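Local coordinates for glycerol dehydratase (Clostridium butyricum, PDB 1R9D), which probably dehydrates glycerol independently of vitamin B12, as a lyase of the glycyl-radical enzyme family related to pyruvate formate lyase, at residues S576-K579 / K580-N584. Numbering follows the deposited sequence.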
# COMPACT_ATOMS: atom_id res chain seq x y z
N SER A 576 51.52 -12.90 -3.91
CA SER A 576 51.54 -12.47 -5.30
C SER A 576 51.55 -13.65 -6.26
O SER A 576 50.84 -13.64 -7.27
CB SER A 576 52.77 -11.60 -5.58
OG SER A 576 52.75 -10.42 -4.79
N GLU A 577 52.35 -14.66 -5.95
CA GLU A 577 52.45 -15.85 -6.80
C GLU A 577 51.13 -16.61 -6.85
O GLU A 577 50.70 -17.05 -7.92
CB GLU A 577 53.56 -16.77 -6.28
CG GLU A 577 54.94 -16.14 -6.33
CD GLU A 577 56.04 -17.07 -5.83
OE1 GLU A 577 55.99 -17.49 -4.65
OE2 GLU A 577 56.96 -17.37 -6.61
N LEU A 578 50.48 -16.76 -5.70
CA LEU A 578 49.20 -17.46 -5.65
C LEU A 578 48.15 -16.69 -6.44
O LEU A 578 47.42 -17.27 -7.24
CB LEU A 578 48.74 -17.64 -4.21
CG LEU A 578 47.41 -18.39 -4.03
CD1 LEU A 578 47.55 -19.80 -4.59
CD2 LEU A 578 47.03 -18.43 -2.55
N LYS A 579 48.09 -15.38 -6.23
CA LYS A 579 47.11 -14.55 -6.93
C LYS A 579 47.25 -14.70 -8.44
O LYS A 579 46.26 -14.87 -9.14
CB LYS A 579 47.28 -13.09 -6.52
CG LYS A 579 46.33 -12.13 -7.24
CD LYS A 579 46.47 -10.71 -6.69
CE LYS A 579 45.59 -9.73 -7.46
NZ LYS A 579 45.64 -8.36 -6.88
N LYS A 580 48.49 -14.64 -8.93
CA LYS A 580 48.72 -14.77 -10.37
C LYS A 580 48.38 -16.15 -10.89
O LYS A 580 47.80 -16.29 -11.97
CB LYS A 580 50.18 -14.42 -10.70
CG LYS A 580 50.51 -12.96 -10.46
CD LYS A 580 51.95 -12.62 -10.85
CE LYS A 580 52.27 -11.17 -10.55
NZ LYS A 580 53.69 -10.84 -10.86
N THR A 581 48.74 -17.18 -10.12
CA THR A 581 48.46 -18.55 -10.52
C THR A 581 46.96 -18.80 -10.64
O THR A 581 46.50 -19.41 -11.60
CB THR A 581 49.03 -19.56 -9.50
OG1 THR A 581 50.42 -19.29 -9.27
CG2 THR A 581 48.89 -20.98 -10.02
N LEU A 582 46.19 -18.32 -9.67
CA LEU A 582 44.75 -18.51 -9.70
C LEU A 582 44.11 -17.77 -10.87
O LEU A 582 43.26 -18.31 -11.56
CB LEU A 582 44.12 -18.06 -8.38
CG LEU A 582 44.54 -18.88 -7.16
CD1 LEU A 582 43.99 -18.22 -5.90
CD2 LEU A 582 44.04 -20.30 -7.30
N ASN A 583 44.54 -16.53 -11.09
CA ASN A 583 43.98 -15.74 -12.18
C ASN A 583 44.33 -16.33 -13.55
O ASN A 583 43.68 -16.01 -14.54
CB ASN A 583 44.46 -14.29 -12.07
CG ASN A 583 43.80 -13.56 -10.91
OD1 ASN A 583 42.59 -13.65 -10.71
ND2 ASN A 583 44.60 -12.82 -10.14
N ASN A 584 45.34 -17.19 -13.59
CA ASN A 584 45.74 -17.83 -14.85
C ASN A 584 45.25 -19.28 -14.88
O ASN A 584 45.62 -20.05 -15.77
CB ASN A 584 47.26 -17.79 -15.03
CG ASN A 584 47.81 -16.38 -15.02
OD1 ASN A 584 47.24 -15.47 -15.63
ND2 ASN A 584 48.93 -16.18 -14.33
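Two donors of T581 grip the carbonyl oxygen of E577: the backbone N at 2.9 Å and the hydroxyl OG1 at 2.6 Å from E577 O. They approach from opposite faces of the carbonyl plane, the hydroxyl standing 37° out of it and therefore not on a lone pair. The torsion behind this places OG1 beside the residue's own backbone N and anti to its carbonyl carbon (chi1 -53°), turned back over the preceding turn; the T581 side chain also packs against F586 and S589 and on I592 of helix 590-597. A threonine hydroxyl donating to the carbonyl one turn back (i-4) is a recurrent feature of alpha helices, here in the short helix 575-583 at the periphery of the chain, the centre of this contact lying about 38 Å from the centre of the chain. Regular i to i-4 bonding continues on both sides, with K580 N giving to S576 O at 3.0 Å and L582 N to L578 O at 2.9 Å. On the buried side L578 and L582, one turn apart, lie aslant to each other, CG of L578 being 3.9 Å from CD1 of L582. L578 also meets L596, whereas L582 touches I461, so the pair packs helix 575-583 against both 590-597 and 453-461. K579 extends fully from a CG anti to its backbone N (chi1 178°), and its ammonium forms a salt bridge with E479. Along the way its CG passes 3.4 Å from ND2 of N583, an amide that hydrogen-bonds N462. N583 N gives to K579 O at 3.1 Å; N584 is the first residue to leave helical phi/psi, and its N reaches T581 O and, weakly, K580 O. At the other end, OE1 of E577 accepts a hydrogen bond from the backbone N of T574, just ahead of the helix.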